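Local coordinates for polyprenyl synthetase (Nonlabens dokdonensis, PDB 6KD7), which probably acts as a magnesium-dependent prenyltransferase that makes geranylgeranyl pyrophosphate by chain elongation of shorter isoprenoid pyrophosphates, at residues A[8-12]-A[62-66]; A[174-178]-A[191-197]. Numbering follows the deposited sequence.

Overall arrangement
From the N terminus, helix 4-18 leads through helices 25-35 and 42-54 to helix 58-82, and contact 1 (8-12 with 62-66) closes this long, mostly helical excursion of 49 intervening residues. Contact 2 (174-178 with 191-197) comes later and closes only 12: the end of helix 158-183, a four-residue linker and the start of helix 188-215. The two loops lie in series, neither nested nor crossed. The centres of contact 1 and contact 2 are 18 Å apart and their nearest atoms about 7 Å, without touching. Helix 42-54 bridges the gap by packing on both contacts, and Ala64 meets Met179 and Ile183 of helix 158-183, so the N-terminal helix is tied through helix 58-82 to the later hairpin.

Contact 1. Residues A[8-12]-A[62-66]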
loop_
_atom_site.group_PDB
_atom_site.type_symbol
_atom_site.label_atom_id
_atom_site.label_comp_id
_atom_site.label_asym_id
_atom_site.label_seq_id
_atom_site.Cartn_x
_atom_site.Cartn_y
_atom_site.Cartn_z
ATOM N N ARG A 8 -20.016 18.605 -39.097
ATOM C CA ARG A 8 -19.111 17.679 -38.382
ATOM C C ARG A 8 -17.992 17.236 -39.325
ATOM O O ARG A 8 -16.850 17.185 -38.888
ATOM C CB ARG A 8 -19.900 16.493 -37.825
ATOM C CG ARG A 8 -19.143 15.678 -36.788
ATOM C CD ARG A 8 -19.941 14.554 -36.160
ATOM N NE ARG A 8 -21.001 15.033 -35.290
ATOM C CZ ARG A 8 -22.282 15.099 -35.622
ATOM N NH1 ARG A 8 -23.166 15.548 -34.753
ATOM N NH2 ARG A 8 -22.680 14.706 -36.815
ATOM N N THR A 9 -18.313 17.017 -40.596
ATOM C CA THR A 9 -17.324 16.469 -41.547
ATOM C C THR A 9 -16.252 17.537 -41.781
ATOM O O THR A 9 -15.050 17.194 -41.745
ATOM C CB THR A 9 -18.032 15.942 -42.814
ATOM O OG1 THR A 9 -18.868 14.840 -42.448
ATOM C CG2 THR A 9 -17.066 15.479 -43.880
ATOM N N THR A 10 -16.668 18.771 -42.061
ATOM C CA THR A 10 -15.761 19.933 -42.249
ATOM C C THR A 10 -14.947 20.120 -40.952
ATOM O O THR A 10 -13.727 20.302 -41.030
ATOM C CB THR A 10 -16.537 21.231 -42.493
ATOM O OG1 THR A 10 -17.627 20.981 -43.380
ATOM C CG2 THR A 10 -15.654 22.360 -42.987
ATOM N N PHE A 11 -15.621 20.072 -39.802
ATOM C CA PHE A 11 -14.978 20.295 -38.482
ATOM C C PHE A 11 -13.835 19.304 -38.282
ATOM O O PHE A 11 -12.728 19.796 -37.974
ATOM C CB PHE A 11 -15.964 20.209 -37.337
ATOM C CG PHE A 11 -15.282 20.351 -36.008
ATOM C CD1 PHE A 11 -14.889 21.597 -35.550
ATOM C CD2 PHE A 11 -15.028 19.238 -35.226
ATOM C CE1 PHE A 11 -14.238 21.719 -34.334
ATOM C CE2 PHE A 11 -14.377 19.370 -34.012
ATOM C CZ PHE A 11 -13.979 20.605 -33.569
ATOM N N LEU A 12 -14.030 18.014 -38.581
ATOM C CA LEU A 12 -13.007 16.965 -38.306
ATOM C C LEU A 12 -11.859 17.108 -39.284
ATOM O O LEU A 12 -10.706 16.882 -38.874
ATOM C CB LEU A 12 -13.640 15.575 -38.324
ATOM C CG LEU A 12 -14.648 15.334 -37.190
ATOM C CD1 LEU A 12 -15.267 13.938 -37.286
ATOM C CD2 LEU A 12 -14.023 15.541 -35.799
ATOM N N MET A 62 -14.243 28.666 -37.609
ATOM C CA MET A 62 -13.693 27.310 -37.433
ATOM C C MET A 62 -12.647 27.341 -36.305
ATOM O O MET A 62 -12.733 26.476 -35.442
ATOM C CB MET A 62 -13.028 26.792 -38.700
ATOM C CG MET A 62 -12.692 25.293 -38.669
ATOM S SD MET A 62 -14.117 24.225 -38.337
ATOM C CE MET A 62 -15.149 24.557 -39.773
ATOM N N ASN A 63 -11.682 28.266 -36.335
ATOM C CA ASN A 63 -10.599 28.309 -35.310
ATOM C C ASN A 63 -11.244 28.425 -33.913
ATOM O O ASN A 63 -10.847 27.662 -33.024
ATOM C CB ASN A 63 -9.572 29.391 -35.624
ATOM C CG ASN A 63 -8.622 28.973 -36.726
ATOM O OD1 ASN A 63 -8.692 27.875 -37.246
ATOM N ND2 ASN A 63 -7.690 29.837 -37.058
ATOM N N ALA A 64 -12.264 29.255 -33.745
ATOM C CA ALA A 64 -12.963 29.424 -32.465
ATOM C C ALA A 64 -13.703 28.137 -32.066
ATOM O O ALA A 64 -13.782 27.837 -30.845
ATOM C CB ALA A 64 -13.934 30.552 -32.529
ATOM N N ALA A 65 -14.343 27.474 -33.021
ATOM C CA ALA A 65 -15.025 26.175 -32.821
ATOM C C ALA A 65 -13.998 25.148 -32.306
ATOM O O ALA A 65 -14.270 24.463 -31.333
ATOM C CB ALA A 65 -15.629 25.697 -34.128
ATOM N N ILE A 66 -12.848 25.083 -32.936
ATOM C CA ILE A 66 -11.773 24.167 -32.519
ATOM C C ILE A 66 -11.283 24.563 -31.117
ATOM O O ILE A 66 -11.079 23.634 -30.309
ATOM C CB ILE A 66 -10.667 24.164 -33.556
ATOM C CG1 ILE A 66 -11.211 23.586 -34.863
ATOM C CG2 ILE A 66 -9.448 23.394 -33.038
ATOM C CD1 ILE A 66 -10.213 23.640 -36.013
#
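Phe11 contributes the largest share of this interface, with 82 Å² of its surface covered by residues 62-66. Its CA-to-CB bond runs sideways to that segment, but chi1 near 176° (t) carries the ring across the gap, where CE1 lies 3.6 Å from Ile66 CG1 and 4.2 Å from Ala65 CB. The backbone of the other helix is approached as well: Phe11 CE1 is 4.0 Å from the carbonyl carbon (C) of Ala65, which sits at the ring edge, near its plane. Met62, with 54 Å² covered, answers with a folded side chain (t, p, p). This brings SD to 3.9 Å from Phe11 CD1 and 5.2 Å from the ring centroid, 71° off the ring normal, an oblique Met-aromatic contact; beyond the sulfur, Met62 CE meets the methyl Thr10 CG2 at 3.9 Å.

The segment axes cross at -82° and come no nearer than 11.2 Å, and the closest CA pair, Phe11 and Met62, is 7.2 Å apart, so long side chains must span the distance and the area buried is modest, 199 Å². This is how the N-terminal helix 4-18 lies nearly perpendicular, locally, on helix 58-82 in the all-helical fold of the FPP/GGPP synthase family. Farther along, helix 58-82 supplies His72 and Leu76 to the pyrophosphate pocket; the bound pyrophosphate lies about 10 Å from the Phe11 side chain. Helix 42-54 packs against the same cluster, Pro44 on Phe11 and Leu48 on Met62 and Ala65. Ile66, with 24 Å² covered, also touches Leu117, and Leu15, which follows Phe11 by one turn of helix 4-18.

Contact 2. Residues A[174-178]-A[191-197]; sequences GCALQ and QELIYDY
Both segments are regular alpha helix, with backbone bonds such as Gln178 N to Gly174 O (2.8 Å) and Tyr195 N to Gln191 O (3.0 Å). Their N-to-C directions make 144° (signed crossing angle +144°), with a closest axis approach of 7.5 Å: the alpha-alpha hairpin of successive, roughly antiparallel helices 158-183 and 188-215 in the helical FPP/GGPP synthase fold. The register sets Gly174 CA 4.0 Å from Tyr195 CA and Gln178 CA 5.2 Å from Gln191 CA.

Backbone-to-ring packing occurs at Gly174: its C lies 3.4 Å from Tyr195 CD1, and an ideal CB there would stand 2.8 Å from that same CD1, a clash. Tyr195 is t, chi2 near 89°; its CD1 also lies 3.7 Å from Cys175 N.

The apolar contacts centre on Leu177 (m, t), whose CB points toward the partner helix. Leu177 CB meets Ile194 CG1 (Ile194 is t, t) at 3.9 Å, and Leu177 CD1 meets Tyr197 CD2 at 3.5 Å. Tyr197 leaves its helix sideways, with chi1 159° (t) and chi2 59°; its OH is hydrogen-bonded to Ser319, while helix 42-54 covers Leu177 and Ile194.

Among polar side chains, Gln178 (t, t) is extended, with 99 Å² covered, and its amide end reaches that of Gln191 (m, t) as well as the Tyr195 ring.

Chemically, the missing CB of Gly174 permits the close approach, leucine, isoleucine and tyrosine carbons fill one part of the seam, and the meeting glutamine amides place polar groups in a buried part of it.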
loop_
_atom_site.group_PDB
_atom_site.type_symbol
_atom_site.label_atom_id
_atom_site.label_comp_id
_atom_site.label_asym_id
_atom_site.label_seq_id
_atom_site.Cartn_x
_atom_site.Cartn_y
_atom_site.Cartn_z
ATOM N N GLY A 174 -23.627 28.112 -23.773
ATOM C CA GLY A 174 -23.821 29.552 -23.978
ATOM C C GLY A 174 -22.634 30.176 -24.677
ATOM O O GLY A 174 -22.809 30.881 -25.685
ATOM N N CYS A 175 -21.449 29.896 -24.170
ATOM C CA CYS A 175 -20.203 30.520 -24.630
ATOM C C CYS A 175 -19.955 30.108 -26.073
ATOM O O CYS A 175 -19.536 30.953 -26.859
ATOM C CB CYS A 175 -19.051 30.145 -23.687
ATOM S SG CYS A 175 -17.441 30.659 -24.299
ATOM N N ALA A 176 -20.048 28.813 -26.387
ATOM C CA ALA A 176 -19.817 28.295 -27.752
ATOM C C ALA A 176 -20.739 29.048 -28.743
ATOM O O ALA A 176 -20.256 29.418 -29.813
ATOM C CB ALA A 176 -20.063 26.804 -27.814
ATOM N N LEU A 177 -22.013 29.235 -28.403
ATOM C CA LEU A 177 -22.989 29.948 -29.271
ATOM C C LEU A 177 -22.585 31.433 -29.371
ATOM O O LEU A 177 -22.409 31.926 -30.514
ATOM C CB LEU A 177 -24.394 29.776 -28.692
ATOM C CG LEU A 177 -24.964 28.366 -28.837
ATOM C CD1 LEU A 177 -26.103 28.167 -27.885
ATOM C CD2 LEU A 177 -25.414 28.087 -30.257
ATOM N N GLN A 178 -22.323 32.072 -28.225
ATOM C CA GLN A 178 -21.908 33.482 -28.164
ATOM C C GLN A 178 -20.678 33.695 -29.032
ATOM O O GLN A 178 -20.665 34.745 -29.723
ATOM C CB GLN A 178 -21.815 33.984 -26.734
ATOM C CG GLN A 178 -21.341 35.411 -26.705
ATOM C CD GLN A 178 -21.439 36.041 -25.349
ATOM O OE1 GLN A 178 -21.121 37.220 -25.240
ATOM N NE2 GLN A 178 -21.841 35.310 -24.322
ATOM N N GLN A 191 -25.760 38.871 -28.636
ATOM C CA GLN A 191 -24.825 37.830 -28.156
ATOM C C GLN A 191 -25.380 37.234 -26.865
ATOM O O GLN A 191 -25.421 36.043 -26.759
ATOM C CB GLN A 191 -23.496 38.486 -27.816
ATOM C CG GLN A 191 -22.614 38.743 -29.013
ATOM C CD GLN A 191 -21.323 39.376 -28.571
ATOM O OE1 GLN A 191 -20.815 39.099 -27.500
ATOM N NE2 GLN A 191 -20.801 40.247 -29.400
ATOM N N GLU A 192 -25.837 38.083 -25.965
ATOM C CA GLU A 192 -26.402 37.600 -24.693
ATOM C C GLU A 192 -27.681 36.794 -24.946
ATOM O O GLU A 192 -27.970 35.925 -24.139
ATOM C CB GLU A 192 -26.479 38.737 -23.679
ATOM C CG GLU A 192 -25.131 39.404 -23.486
ATOM C CD GLU A 192 -24.996 40.317 -22.285
ATOM O OE1 GLU A 192 -23.865 40.512 -21.833
ATOM O OE2 GLU A 192 -26.017 40.817 -21.810
ATOM N N LEU A 193 -28.433 37.091 -26.007
ATOM C CA LEU A 193 -29.705 36.362 -26.192
ATOM C C LEU A 193 -29.316 34.932 -26.603
ATOM O O LEU A 193 -29.934 33.973 -26.108
ATOM C CB LEU A 193 -30.609 37.053 -27.222
ATOM C CG LEU A 193 -31.355 38.305 -26.728
ATOM C CD1 LEU A 193 -32.222 38.866 -27.849
ATOM C CD2 LEU A 193 -32.235 38.033 -25.531
ATOM N N ILE A 194 -28.388 34.777 -27.540
ATOM C CA ILE A 194 -28.008 33.392 -27.940
ATOM C C ILE A 194 -27.337 32.673 -26.758
ATOM O O ILE A 194 -27.579 31.489 -26.599
ATOM C CB ILE A 194 -27.267 33.312 -29.285
ATOM C CG1 ILE A 194 -27.457 31.930 -29.914
ATOM C CG2 ILE A 194 -25.812 33.711 -29.143
ATOM C CD1 ILE A 194 -26.935 31.803 -31.308
ATOM N N TYR A 195 -26.531 33.387 -25.972
ATOM C CA TYR A 195 -25.912 32.837 -24.744
ATOM C C TYR A 195 -26.993 32.232 -23.865
ATOM O O TYR A 195 -26.861 31.073 -23.471
ATOM C CB TYR A 195 -25.140 33.886 -23.948
ATOM C CG TYR A 195 -24.448 33.383 -22.706
ATOM C CD1 TYR A 195 -23.154 32.890 -22.753
ATOM C CD2 TYR A 195 -25.059 33.467 -21.475
ATOM C CE1 TYR A 195 -22.483 32.484 -21.605
ATOM C CE2 TYR A 195 -24.410 33.054 -20.322
ATOM C CZ TYR A 195 -23.134 32.518 -20.390
ATOM O OH TYR A 195 -22.493 32.115 -19.251
ATOM N N ASP A 196 -28.027 32.999 -23.587
ATOM C CA ASP A 196 -29.154 32.587 -22.719
ATOM C C ASP A 196 -29.818 31.312 -23.250
ATOM O O ASP A 196 -30.224 30.461 -22.427
ATOM C CB ASP A 196 -30.183 33.707 -22.609
ATOM C CG ASP A 196 -29.711 34.899 -21.798
ATOM O OD1 ASP A 196 -28.594 34.835 -21.207
ATOM O OD2 ASP A 196 -30.483 35.882 -21.733
ATOM N N TYR A 197 -30.035 31.230 -24.559
ATOM C CA TYR A 197 -30.550 30.000 -25.182
ATOM C C TYR A 197 -29.641 28.843 -24.725
ATOM O O TYR A 197 -30.165 27.805 -24.285
ATOM C CB TYR A 197 -30.571 30.134 -26.711
ATOM C CG TYR A 197 -30.590 28.835 -27.463
ATOM C CD1 TYR A 197 -31.603 27.909 -27.288
ATOM C CD2 TYR A 197 -29.593 28.539 -28.357
ATOM C CE1 TYR A 197 -31.631 26.718 -28.006
ATOM C CE2 TYR A 197 -29.583 27.339 -29.039
ATOM C CZ TYR A 197 -30.593 26.418 -28.841
ATOM O OH TYR A 197 -30.537 25.237 -29.512
#